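Local coordinates for protein catalase (Pseudomonas syringae, PDB 1M7S) that decomposes hydrogen peroxide into water and oxygen with the help of heme, protecting the cell from its toxic effects, at residues E444-E456 with G470-D484. Residues are numbered along the deposited sequence; the frame is centred on the assembly and turned at random.
Sequences ESKNIMLSYLYKE and GDLSKVKSLAASLKD. Unlike the reference sequence in segment 444-456: Y452 (reference Val).
V475 drops as a knob into a hole formed by N447, L450, S451 and Y454, its CG2 lying 3.6 Å from L450 CB. S451 and A479 form the closest CA pair, 4.8 Å apart, which fits small residues at the crossing of two helices whose segment axes pass 8.2 Å apart at -62°. S451 OG, at chi1 76°, turns back to its own helix and bonds I448 O at 2.7 Å, a carbonyl that also accepts from Y452 N; the S451 hydroxyl proton thus has an acceptor within an apolar seam, where S451 CB meets L478 CB and L482 CD1 reaches the edge of the Y452 ring. At one end N447 OD1 takes the backbone N-H of D471, the N-cap of helix 472-480, at 3.0 Å and a nearly straight 164°.

The solvent side is confined to K476 and D484. Exposed K476 makes a CH-pi contact, its CG over one face of the Y454 ring, 4.2 Å from the centroid. The stems of K455 and L482 are well packed, running alongside in reverse directions; K455 NZ bridges D484 OD1 at 2.6 Å from above the carboxylate plane. The C-terminal helix of the catalase helical domain is thus joined to helix 444-456 by an apolar centre, with polar ties at its start and at the chain end; the salt bridge, where D484 is exposed, is probably the more salt-sensitive tie.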
loop_
_atom_site.group_PDB
_atom_site.type_symbol
_atom_site.label_atom_id
_atom_site.label_comp_id
_atom_site.label_asym_id
_atom_site.label_seq_id
_atom_site.Cartn_x
_atom_site.Cartn_y
_atom_site.Cartn_z
ATOM N N GLU A 444 11.298 39.826 -15.547
ATOM C CA GLU A 444 12.190 39.178 -16.497
ATOM C C GLU A 444 11.481 38.038 -17.242
ATOM O O GLU A 444 11.562 37.982 -18.471
ATOM C CB GLU A 444 13.451 38.690 -15.800
ATOM C CG GLU A 444 14.588 38.260 -16.696
ATOM C CD GLU A 444 15.828 37.843 -15.916
ATOM O OE1 GLU A 444 16.453 38.729 -15.269
ATOM O OE2 GLU A 444 16.201 36.641 -15.931
ATOM N N SER A 445 10.800 37.137 -16.548
ATOM C CA SER A 445 10.111 36.039 -17.258
ATOM C C SER A 445 8.984 36.558 -18.139
ATOM O O SER A 445 8.761 36.005 -19.214
ATOM C CB SER A 445 9.442 35.057 -16.270
ATOM O OG SER A 445 10.493 34.416 -15.571
ATOM N N LYS A 446 8.283 37.582 -17.667
ATOM C CA LYS A 446 7.161 38.157 -18.405
ATOM C C LYS A 446 7.639 38.736 -19.737
ATOM O O LYS A 446 7.036 38.410 -20.753
ATOM C CB LYS A 446 6.465 39.260 -17.600
ATOM C CG LYS A 446 5.334 39.969 -18.321
ATOM C CD LYS A 446 4.868 41.241 -17.634
ATOM C CE LYS A 446 4.352 41.030 -16.220
ATOM N NZ LYS A 446 3.840 42.298 -15.612
ATOM N N ASN A 447 8.716 39.536 -19.776
ATOM C CA ASN A 447 9.121 40.068 -21.078
ATOM C C ASN A 447 9.684 38.970 -21.973
ATOM O O ASN A 447 9.542 39.149 -23.175
ATOM C CB ASN A 447 10.133 41.210 -20.937
ATOM C CG ASN A 447 9.420 42.437 -20.350
ATOM O OD1 ASN A 447 8.294 42.756 -20.690
ATOM N ND2 ASN A 447 10.117 43.113 -19.448
ATOM N N ILE A 448 10.243 37.911 -21.379
ATOM C CA ILE A 448 10.759 36.818 -22.232
ATOM C C ILE A 448 9.584 36.070 -22.862
ATOM O O ILE A 448 9.600 35.723 -24.047
ATOM C CB ILE A 448 11.660 35.901 -21.438
ATOM C CG1 ILE A 448 13.038 36.584 -21.213
ATOM C CG2 ILE A 448 11.839 34.554 -22.175
ATOM C CD1 ILE A 448 13.813 35.688 -20.211
ATOM N N MET A 449 8.573 35.764 -22.060
ATOM C CA MET A 449 7.349 35.149 -22.570
ATOM C C MET A 449 6.765 35.992 -23.693
ATOM O O MET A 449 6.327 35.404 -24.701
ATOM C CB MET A 449 6.301 35.016 -21.468
ATOM C CG MET A 449 6.526 33.830 -20.524
ATOM S SD MET A 449 6.767 32.196 -21.251
ATOM C CE MET A 449 5.347 32.070 -22.328
ATOM N N LEU A 450 6.670 37.302 -23.488
ATOM C CA LEU A 450 6.119 38.204 -24.517
ATOM C C LEU A 450 6.914 38.177 -25.798
ATOM O O LEU A 450 6.375 38.257 -26.916
ATOM C CB LEU A 450 6.066 39.624 -23.904
ATOM C CG LEU A 450 4.940 39.803 -22.870
ATOM C CD1 LEU A 450 5.027 41.193 -22.234
ATOM C CD2 LEU A 450 3.539 39.548 -23.413
ATOM N N SER A 451 8.240 38.045 -25.672
ATOM C CA SER A 451 9.108 37.981 -26.858
ATOM C C SER A 451 8.771 36.751 -27.688
ATOM O O SER A 451 8.802 36.795 -28.933
ATOM C CB SER A 451 10.595 38.035 -26.494
ATOM O OG SER A 451 11.122 36.825 -25.971
ATOM N N TYR A 452 8.441 35.640 -27.002
ATOM C CA TYR A 452 8.025 34.438 -27.745
ATOM C C TYR A 452 6.774 34.683 -28.545
ATOM O O TYR A 452 6.673 34.315 -29.716
ATOM C CB TYR A 452 7.833 33.248 -26.796
ATOM C CG TYR A 452 9.100 32.869 -26.030
ATOM C CD1 TYR A 452 8.965 32.113 -24.855
ATOM C CD2 TYR A 452 10.375 33.146 -26.490
ATOM C CE1 TYR A 452 10.095 31.717 -24.161
ATOM C CE2 TYR A 452 11.509 32.779 -25.787
ATOM C CZ TYR A 452 11.363 32.048 -24.619
ATOM O OH TYR A 452 12.463 31.674 -23.898
ATOM N N LEU A 453 5.770 35.347 -27.975
ATOM C CA LEU A 453 4.514 35.650 -28.622
ATOM C C LEU A 453 4.733 36.661 -29.750
ATOM O O LEU A 453 4.159 36.540 -30.837
ATOM C CB LEU A 453 3.537 36.202 -27.586
ATOM C CG LEU A 453 3.260 35.305 -26.356
ATOM C CD1 LEU A 453 2.125 35.947 -25.540
ATOM C CD2 LEU A 453 2.888 33.912 -26.849
ATOM N N TYR A 454 5.616 37.608 -29.482
ATOM C CA TYR A 454 5.930 38.647 -30.506
ATOM C C TYR A 454 6.632 38.035 -31.685
ATOM O O TYR A 454 6.466 38.467 -32.833
ATOM C CB TYR A 454 6.865 39.708 -29.875
ATOM C CG TYR A 454 6.988 40.932 -30.792
ATOM C CD1 TYR A 454 6.066 41.954 -30.693
ATOM C CD2 TYR A 454 7.999 40.995 -31.736
ATOM C CE1 TYR A 454 6.141 43.072 -31.536
ATOM C CE2 TYR A 454 8.053 42.101 -32.592
ATOM C CZ TYR A 454 7.145 43.126 -32.457
ATOM O OH TYR A 454 7.220 44.215 -33.312
ATOM N N LYS A 455 7.447 37.020 -31.447
ATOM C CA LYS A 455 8.168 36.367 -32.553
ATOM C C LYS A 455 7.219 35.494 -33.352
ATOM O O LYS A 455 7.410 35.390 -34.565
ATOM C CB LYS A 455 9.362 35.630 -31.967
ATOM C CG LYS A 455 10.205 34.850 -32.954
ATOM C CD LYS A 455 10.915 35.787 -33.931
ATOM C CE LYS A 455 11.931 34.915 -34.678
ATOM N NZ LYS A 455 12.224 35.424 -36.028
ATOM N N GLU A 456 6.215 34.871 -32.754
ATOM C CA GLU A 456 5.158 34.110 -33.386
ATOM C C GLU A 456 4.359 35.050 -34.313
ATOM O O GLU A 456 4.132 34.800 -35.518
ATOM C CB GLU A 456 4.194 33.510 -32.323
ATOM N N GLY A 470 3.736 44.436 -19.901
ATOM C CA GLY A 470 5.156 44.187 -20.131
ATOM C C GLY A 470 5.746 45.418 -20.801
ATOM O O GLY A 470 5.009 46.367 -21.076
ATOM N N ASP A 471 7.043 45.440 -21.025
ATOM C CA ASP A 471 7.772 46.571 -21.603
ATOM C C ASP A 471 7.994 46.289 -23.081
ATOM O O ASP A 471 8.890 45.499 -23.371
ATOM C CB ASP A 471 9.098 46.641 -20.836
ATOM C CG ASP A 471 10.111 47.606 -21.423
ATOM O OD1 ASP A 471 11.302 47.596 -21.003
ATOM O OD2 ASP A 471 9.728 48.379 -22.326
ATOM N N LEU A 472 7.198 46.855 -23.966
ATOM C CA LEU A 472 7.270 46.598 -25.389
ATOM C C LEU A 472 8.619 46.753 -26.046
ATOM O O LEU A 472 9.050 45.901 -26.860
ATOM C CB LEU A 472 6.200 47.411 -26.142
ATOM C CG LEU A 472 6.035 47.059 -27.629
ATOM C CD1 LEU A 472 5.607 45.589 -27.794
ATOM C CD2 LEU A 472 5.026 47.981 -28.307
ATOM N N SER A 473 9.356 47.816 -25.705
ATOM C CA SER A 473 10.681 47.999 -26.302
ATOM C C SER A 473 11.604 46.848 -25.917
ATOM O O SER A 473 12.380 46.368 -26.753
ATOM C CB SER A 473 11.233 49.382 -25.910
ATOM O OG SER A 473 11.654 49.327 -24.550
ATOM N N LYS A 474 11.547 46.337 -24.695
ATOM C CA LYS A 474 12.355 45.191 -24.283
ATOM C C LYS A 474 11.845 43.930 -25.008
ATOM O O LYS A 474 12.653 43.119 -25.483
ATOM C CB LYS A 474 12.311 44.977 -22.778
ATOM C CG LYS A 474 13.107 43.788 -22.281
ATOM C CD LYS A 474 14.608 44.038 -22.240
ATOM C CE LYS A 474 15.326 42.816 -21.715
ATOM N NZ LYS A 474 16.683 42.587 -22.265
ATOM N N VAL A 475 10.505 43.850 -25.135
ATOM C CA VAL A 475 9.959 42.691 -25.876
ATOM C C VAL A 475 10.501 42.663 -27.292
ATOM O O VAL A 475 10.910 41.625 -27.823
ATOM C CB VAL A 475 8.430 42.744 -25.900
ATOM C CG1 VAL A 475 7.776 41.714 -26.804
ATOM C CG2 VAL A 475 7.922 42.613 -24.463
ATOM N N LYS A 476 10.398 43.793 -28.013
ATOM C CA LYS A 476 10.913 43.839 -29.366
ATOM C C LYS A 476 12.395 43.520 -29.467
ATOM O O LYS A 476 12.739 42.793 -30.397
ATOM C CB LYS A 476 10.634 45.211 -29.997
ATOM C CG LYS A 476 9.149 45.361 -30.306
ATOM C CD LYS A 476 8.940 46.730 -30.926
ATOM C CE LYS A 476 7.449 47.035 -31.039
ATOM N NZ LYS A 476 7.254 48.172 -31.984
ATOM N N SER A 477 13.246 43.985 -28.569
ATOM C CA SER A 477 14.675 43.694 -28.685
ATOM C C SER A 477 15.002 42.258 -28.335
ATOM O O SER A 477 15.851 41.623 -29.015
ATOM C CB SER A 477 15.516 44.706 -27.921
ATOM O OG SER A 477 15.635 44.391 -26.548
ATOM N N LEU A 478 14.344 41.697 -27.326
ATOM C CA LEU A 478 14.478 40.268 -27.075
ATOM C C LEU A 478 13.993 39.512 -28.325
ATOM O O LEU A 478 14.723 38.656 -28.822
ATOM C CB LEU A 478 13.699 39.823 -25.844
ATOM C CG LEU A 478 14.196 40.195 -24.458
ATOM C CD1 LEU A 478 13.153 39.736 -23.425
ATOM C CD2 LEU A 478 15.507 39.564 -24.018
ATOM N N ALA A 479 12.853 39.823 -28.931
ATOM C CA ALA A 479 12.445 39.033 -30.109
ATOM C C ALA A 479 13.401 39.098 -31.290
ATOM O O ALA A 479 13.582 38.128 -32.032
ATOM C CB ALA A 479 11.065 39.440 -30.561
ATOM N N ALA A 480 14.056 40.244 -31.521
ATOM C CA ALA A 480 14.984 40.378 -32.637
ATOM C C ALA A 480 16.115 39.373 -32.603
ATOM O O ALA A 480 16.616 39.018 -33.684
ATOM C CB ALA A 480 15.552 41.816 -32.604
ATOM N N SER A 481 16.559 38.911 -31.441
ATOM C CA SER A 481 17.610 37.946 -31.273
ATOM C C SER A 481 17.094 36.498 -31.323
ATOM O O SER A 481 17.943 35.631 -31.169
ATOM C CB SER A 481 18.318 38.049 -29.912
ATOM O OG SER A 481 18.571 39.371 -29.491
ATOM N N LEU A 482 15.785 36.271 -31.395
ATOM C CA LEU A 482 15.268 34.908 -31.404
ATOM C C LEU A 482 15.401 34.336 -32.809
ATOM O O LEU A 482 15.329 35.101 -33.773
ATOM C CB LEU A 482 13.793 34.854 -30.945
ATOM C CG LEU A 482 13.576 35.077 -29.435
ATOM C CD1 LEU A 482 12.101 35.216 -29.060
ATOM C CD2 LEU A 482 14.225 33.984 -28.585
ATOM N N LYS A 483 15.621 33.033 -32.924
ATOM C CA LYS A 483 15.722 32.445 -34.262
ATOM C C LYS A 483 14.442 31.751 -34.664
ATOM O O LYS A 483 13.604 31.282 -33.889
ATOM C CB LYS A 483 16.989 31.579 -34.347
ATOM C CG LYS A 483 18.253 32.381 -34.053
ATOM C CD LYS A 483 18.377 33.616 -34.944
ATOM C CE LYS A 483 19.343 34.642 -34.364
ATOM N NZ LYS A 483 20.622 34.043 -33.894
ATOM N N ASP A 484 14.169 31.720 -35.966
ATOM C CA ASP A 484 12.995 31.087 -36.540
ATOM C C ASP A 484 13.024 29.583 -36.288
ATOM O O ASP A 484 13.328 28.772 -37.179
ATOM C CB ASP A 484 12.950 31.355 -38.045
ATOM C CG ASP A 484 12.819 32.808 -38.426
ATOM O OD1 ASP A 484 12.047 33.536 -37.763
ATOM O OD2 ASP A 484 13.456 33.233 -39.414
ATOM O OXT ASP A 484 12.635 29.161 -35.168
HETATM O O HOH W 1 13.749 37.366 -34.697
#